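Local coordinates for uncharacterized protein (Bacillus cereus, PDB 5F2H) that is of uncharacterised function but probably acts as a hydrolase of the alpha/beta-hydrolase superfamily, at residues Ser201-Leu215 against Asp224-Glu237. Numbering follows the deposited sequence.
Sequences SVIIGGFSAGARVAL and DVDGFIFMAPWLPE
The ring of Phe230 lies against helix 209-215, where CD1 meets Ala211 CB at 3.4 Å, CE1 meets Ala214 CB, and CZ reaches Leu215 CB at 3.9 Å. Its CG stands anti to the carbonyl carbon (chi1 -54°), which swings the ring toward the helix, and the Leu215 side chain crosses it steeply. At the ring's edge, near its plane, lies Gly206 N. Behind this packing, strands 202-207 and 227-231 run parallel, their axes 13° apart, with Ile229 N bonded to Ile204 O and Met231 N to Gly206 O, both at 3.0 Å. Strand, helix 209-219 and strand thus form a beta-alpha-beta crossover that joins two neighbouring strands of the parallel sheet, with the helix over the face that carries Phe230. Gly206, Ser208 and Gly210 fit the GxSxG nucleophile elbow of alpha/beta hydrolases; Ser208 sits in the turn between strand 202-207 and helix 209-219, and its OG is hydrogen-bonded to His294 NE2, consistent with a catalytic pair. Ser208 N is hydrogen-bonded to Met231 O, 3.2 Å away. On the sheet face bearing Phe207, the selenomethionine Met231 lies alongside that ring, CG at its edge 3.5 Å from CD1. One residue past Ala211, Trp234 CZ3 lies over one face of the Arg212 guanidinium, 3.7 Å from NH2, with the planes inclined by 58°. Arg212 NH1 forms a long salt bridge to Glu237 OE1, 3.7 Å away.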
loop_
_atom_site.group_PDB
_atom_site.type_symbol
_atom_site.label_atom_id
_atom_site.label_comp_id
_atom_site.label_asym_id
_atom_site.label_seq_id
_atom_site.Cartn_x
_atom_site.Cartn_y
_atom_site.Cartn_z
ATOM N N SER B 201 -7.391 1.233 -6.216
ATOM C CA SER B 201 -7.047 1.477 -7.615
ATOM C C SER B 201 -7.144 0.243 -8.504
ATOM O O SER B 201 -6.780 -0.854 -8.086
ATOM C CB SER B 201 -5.629 2.054 -7.711
ATOM O OG SER B 201 -5.257 2.287 -9.064
ATOM N N VAL B 202 -7.621 0.437 -9.740
ATOM C CA VAL B 202 -7.743 -0.653 -10.724
ATOM C C VAL B 202 -7.342 -0.188 -12.139
ATOM O O VAL B 202 -7.888 0.773 -12.673
ATOM C CB VAL B 202 -9.160 -1.232 -10.778
ATOM C CG1 VAL B 202 -9.232 -2.362 -11.796
ATOM C CG2 VAL B 202 -9.579 -1.729 -9.406
ATOM N N ILE B 203 -6.375 -0.874 -12.731
ATOM C CA ILE B 203 -5.895 -0.555 -14.061
ATOM C C ILE B 203 -6.042 -1.803 -14.901
ATOM O O ILE B 203 -5.649 -2.881 -14.451
ATOM C CB ILE B 203 -4.391 -0.199 -14.029
ATOM C CG1 ILE B 203 -4.148 1.026 -13.140
ATOM C CG2 ILE B 203 -3.856 0.020 -15.443
ATOM C CD1 ILE B 203 -2.693 1.442 -13.028
ATOM N N ILE B 204 -6.576 -1.680 -16.115
ATOM C CA ILE B 204 -6.689 -2.857 -16.965
ATOM C C ILE B 204 -5.820 -2.670 -18.192
ATOM O O ILE B 204 -5.803 -1.613 -18.790
ATOM C CB ILE B 204 -8.120 -3.243 -17.344
ATOM C CG1 ILE B 204 -8.095 -4.568 -18.109
ATOM C CG2 ILE B 204 -8.769 -2.152 -18.176
ATOM C CD1 ILE B 204 -9.453 -5.178 -18.354
ATOM N N GLY B 205 -5.029 -3.692 -18.496
ATOM C CA GLY B 205 -4.130 -3.688 -19.626
ATOM C C GLY B 205 -4.486 -4.825 -20.558
ATOM O O GLY B 205 -5.178 -5.785 -20.167
ATOM N N GLY B 206 -3.996 -4.745 -21.794
ATOM C CA GLY B 206 -4.256 -5.793 -22.785
ATOM C C GLY B 206 -3.343 -5.678 -23.990
ATOM O O GLY B 206 -2.706 -4.637 -24.194
ATOM N N PHE B 207 -3.330 -6.729 -24.802
ATOM C CA PHE B 207 -2.520 -6.811 -26.003
ATOM C C PHE B 207 -3.437 -7.290 -27.153
ATOM O O PHE B 207 -4.092 -8.326 -27.020
ATOM C CB PHE B 207 -1.341 -7.781 -25.705
ATOM C CG PHE B 207 -0.461 -8.059 -26.874
ATOM C CD1 PHE B 207 0.505 -7.148 -27.261
ATOM C CD2 PHE B 207 -0.617 -9.209 -27.605
ATOM C CE1 PHE B 207 1.272 -7.356 -28.389
ATOM C CE2 PHE B 207 0.180 -9.451 -28.716
ATOM C CZ PHE B 207 1.124 -8.524 -29.110
ATOM N N SER B 208 -3.503 -6.537 -28.261
ATOM C CA SER B 208 -4.375 -6.858 -29.426
ATOM C C SER B 208 -5.814 -7.102 -28.972
ATOM O O SER B 208 -6.332 -6.342 -28.158
ATOM C CB SER B 208 -3.871 -8.080 -30.202
ATOM O OG SER B 208 -2.622 -7.836 -30.799
ATOM N N ALA B 209 -6.409 -8.203 -29.442
ATOM C CA ALA B 209 -7.752 -8.612 -29.094
ATOM C C ALA B 209 -7.968 -8.566 -27.623
ATOM O O ALA B 209 -9.081 -8.449 -27.160
ATOM C CB ALA B 209 -8.020 -10.037 -29.575
ATOM N N GLY B 210 -6.912 -8.727 -26.857
ATOM C CA GLY B 210 -7.065 -8.690 -25.424
ATOM C C GLY B 210 -7.494 -7.304 -25.068
ATOM O O GLY B 210 -8.454 -7.103 -24.346
ATOM N N ALA B 211 -6.790 -6.333 -25.621
ATOM C CA ALA B 211 -7.110 -4.945 -25.345
ATOM C C ALA B 211 -8.540 -4.618 -25.833
ATOM O O ALA B 211 -9.209 -3.794 -25.218
ATOM C CB ALA B 211 -6.066 -4.018 -25.961
ATOM N N ARG B 212 -9.011 -5.299 -26.885
ATOM C CA ARG B 212 -10.352 -5.068 -27.427
ATOM C C ARG B 212 -11.434 -5.350 -26.396
ATOM O O ARG B 212 -12.249 -4.460 -26.094
ATOM C CB ARG B 212 -10.637 -5.899 -28.694
ATOM C CG ARG B 212 -11.960 -5.445 -29.330
ATOM C CD ARG B 212 -12.434 -5.867 -30.734
ATOM N NE ARG B 212 -12.720 -7.265 -30.986
ATOM C CZ ARG B 212 -13.506 -7.705 -31.977
ATOM N NH1 ARG B 212 -14.256 -6.876 -32.722
ATOM N NH2 ARG B 212 -13.680 -9.013 -32.122
ATOM N N VAL B 213 -11.422 -6.566 -25.841
ATOM C CA VAL B 213 -12.413 -6.954 -24.835
ATOM C C VAL B 213 -12.300 -6.027 -23.631
ATOM O O VAL B 213 -13.304 -5.640 -23.014
ATOM C CB VAL B 213 -12.231 -8.398 -24.381
ATOM C CG1 VAL B 213 -13.218 -8.747 -23.292
ATOM C CG2 VAL B 213 -12.403 -9.355 -25.539
ATOM N N ALA B 214 -11.064 -5.669 -23.288
ATOM C CA ALA B 214 -10.838 -4.782 -22.163
ATOM C C ALA B 214 -11.592 -3.474 -22.390
ATOM O O ALA B 214 -12.275 -2.983 -21.495
ATOM C CB ALA B 214 -9.362 -4.486 -22.007
ATOM N N LEU B 215 -11.470 -2.907 -23.587
ATOM C CA LEU B 215 -12.126 -1.655 -23.876
ATOM C C LEU B 215 -13.662 -1.836 -23.978
ATOM O O LEU B 215 -14.418 -0.994 -23.510
ATOM C CB LEU B 215 -11.570 -1.032 -25.160
ATOM C CG LEU B 215 -12.091 0.384 -25.483
ATOM C CD1 LEU B 215 -11.662 1.358 -24.399
ATOM C CD2 LEU B 215 -11.591 0.883 -26.825
ATOM N N ASP B 224 -15.210 -1.105 -13.209
ATOM C CA ASP B 224 -14.763 0.219 -12.841
ATOM C C ASP B 224 -13.233 0.223 -12.849
ATOM O O ASP B 224 -12.598 -0.526 -12.101
ATOM C CB ASP B 224 -15.324 0.549 -11.459
ATOM C CG ASP B 224 -15.208 2.022 -11.107
ATOM O OD1 ASP B 224 -14.851 2.831 -11.993
ATOM O OD2 ASP B 224 -15.528 2.380 -9.954
ATOM N N VAL B 225 -12.656 1.081 -13.687
ATOM C CA VAL B 225 -11.215 1.199 -13.850
ATOM C C VAL B 225 -10.717 2.626 -13.765
ATOM O O VAL B 225 -11.364 3.543 -14.222
ATOM C CB VAL B 225 -10.841 0.630 -15.228
ATOM C CG1 VAL B 225 -9.489 1.077 -15.701
ATOM C CG2 VAL B 225 -10.935 -0.879 -15.224
ATOM N N ASP B 226 -9.543 2.803 -13.177
ATOM C CA ASP B 226 -8.928 4.122 -13.041
ATOM C C ASP B 226 -8.107 4.500 -14.270
ATOM O O ASP B 226 -7.854 5.669 -14.501
ATOM C CB ASP B 226 -8.051 4.187 -11.785
ATOM C CG ASP B 226 -8.852 4.005 -10.503
ATOM O OD1 ASP B 226 -10.021 3.552 -10.573
ATOM O OD2 ASP B 226 -8.304 4.303 -9.418
ATOM N N GLY B 227 -7.618 3.508 -15.006
ATOM C CA GLY B 227 -6.832 3.758 -16.213
ATOM C C GLY B 227 -6.696 2.503 -17.047
ATOM O O GLY B 227 -7.084 1.436 -16.616
ATOM N N PHE B 228 -6.147 2.608 -18.248
ATOM C CA PHE B 228 -5.997 1.419 -19.082
ATOM C C PHE B 228 -4.709 1.529 -19.869
ATOM O O PHE B 228 -4.358 2.609 -20.356
ATOM C CB PHE B 228 -7.194 1.256 -20.019
ATOM C CG PHE B 228 -7.316 2.351 -21.034
ATOM C CD1 PHE B 228 -7.919 3.548 -20.716
ATOM C CD2 PHE B 228 -6.825 2.181 -22.299
ATOM C CE1 PHE B 228 -8.053 4.560 -21.661
ATOM C CE2 PHE B 228 -6.951 3.185 -23.256
ATOM C CZ PHE B 228 -7.568 4.380 -22.938
ATOM N N ILE B 229 -4.045 0.400 -20.053
ATOM C CA ILE B 229 -2.761 0.387 -20.764
ATOM C C ILE B 229 -2.761 -0.595 -21.928
ATOM O O ILE B 229 -2.507 -1.781 -21.726
ATOM C CB ILE B 229 -1.623 0.001 -19.789
ATOM C CG1 ILE B 229 -1.660 0.879 -18.531
ATOM C CG2 ILE B 229 -0.266 0.114 -20.471
ATOM C CD1 ILE B 229 -0.653 0.475 -17.489
ATOM N N PHE B 230 -2.995 -0.108 -23.147
ATOM C CA PHE B 230 -3.035 -1.002 -24.291
ATOM C C PHE B 230 -1.766 -1.063 -25.105
ATOM O O PHE B 230 -1.081 -0.061 -25.292
ATOM C CB PHE B 230 -4.189 -0.679 -25.215
ATOM C CG PHE B 230 -5.522 -0.647 -24.534
ATOM C CD1 PHE B 230 -5.874 -1.619 -23.603
ATOM C CD2 PHE B 230 -6.520 0.193 -25.018
ATOM C CE1 PHE B 230 -7.146 -1.631 -23.042
ATOM C CE2 PHE B 230 -7.786 0.175 -24.475
ATOM C CZ PHE B 230 -8.099 -0.730 -23.480
HETATM N N MSE B 231 -1.470 -2.265 -25.591
HETATM C CA MSE B 231 -0.279 -2.527 -26.394
HETATM C C MSE B 231 -0.791 -3.071 -27.689
HETATM O O MSE B 231 -1.485 -4.102 -27.718
HETATM C CB MSE B 231 0.592 -3.551 -25.659
HETATM C CG MSE B 231 1.821 -4.010 -26.446
HETATM SE SE MSE B 231 3.176 -2.584 -26.608
HETATM C CE MSE B 231 3.098 -2.441 -28.579
ATOM N N ALA B 232 -0.524 -2.348 -28.769
ATOM C CA ALA B 232 -0.966 -2.780 -30.091
ATOM C C ALA B 232 -2.419 -3.263 -30.115
ATOM O O ALA B 232 -2.731 -4.297 -30.709
ATOM C CB ALA B 232 -0.046 -3.886 -30.577
ATOM N N PRO B 233 -3.315 -2.514 -29.476
ATOM C CA PRO B 233 -4.730 -2.893 -29.447
ATOM C C PRO B 233 -5.357 -3.074 -30.824
ATOM O O PRO B 233 -5.009 -2.354 -31.774
ATOM C CB PRO B 233 -5.397 -1.709 -28.756
ATOM C CG PRO B 233 -4.499 -0.559 -29.045
ATOM C CD PRO B 233 -3.106 -1.111 -29.074
ATOM N N TRP B 234 -6.253 -4.052 -30.923
ATOM C CA TRP B 234 -6.939 -4.352 -32.159
ATOM C C TRP B 234 -8.360 -3.878 -31.953
ATOM O O TRP B 234 -9.133 -4.493 -31.214
ATOM C CB TRP B 234 -6.855 -5.834 -32.476
ATOM C CG TRP B 234 -7.509 -6.168 -33.740
ATOM C CD1 TRP B 234 -7.115 -5.765 -34.996
ATOM C CD2 TRP B 234 -8.567 -7.101 -33.932
ATOM N NE1 TRP B 234 -7.941 -6.314 -35.952
ATOM C CE2 TRP B 234 -8.836 -7.149 -35.329
ATOM C CE3 TRP B 234 -9.344 -7.870 -33.066
ATOM C CZ2 TRP B 234 -9.848 -7.946 -35.875
ATOM C CZ3 TRP B 234 -10.360 -8.669 -33.614
ATOM C CH2 TRP B 234 -10.594 -8.699 -35.008
ATOM N N LEU B 235 -8.692 -2.775 -32.625
ATOM C CA LEU B 235 -9.983 -2.142 -32.503
ATOM C C LEU B 235 -10.578 -1.891 -33.872
ATOM O O LEU B 235 -10.543 -0.755 -34.355
ATOM C CB LEU B 235 -9.745 -0.819 -31.790
ATOM C CG LEU B 235 -9.027 -1.050 -30.455
ATOM C CD1 LEU B 235 -8.400 0.214 -29.871
ATOM C CD2 LEU B 235 -9.968 -1.733 -29.473
ATOM N N PRO B 236 -11.207 -2.931 -34.460
ATOM C CA PRO B 236 -11.806 -2.892 -35.796
ATOM C C PRO B 236 -13.147 -2.142 -35.959
ATOM O O PRO B 236 -13.525 -1.815 -37.086
ATOM C CB PRO B 236 -11.999 -4.377 -36.110
ATOM C CG PRO B 236 -12.245 -5.008 -34.778
ATOM C CD PRO B 236 -11.628 -4.136 -33.722
ATOM N N GLU B 237 -13.859 -1.888 -34.868
ATOM C CA GLU B 237 -15.148 -1.196 -34.929
ATOM C C GLU B 237 -15.037 0.095 -34.154
ATOM O O GLU B 237 -15.972 0.484 -33.460
ATOM C CB GLU B 237 -16.205 -2.043 -34.225
ATOM C CG GLU B 237 -16.402 -3.437 -34.799
ATOM C CD GLU B 237 -17.051 -4.394 -33.800
ATOM O OE1 GLU B 237 -16.792 -4.249 -32.584
ATOM O OE2 GLU B 237 -17.745 -5.347 -34.223
#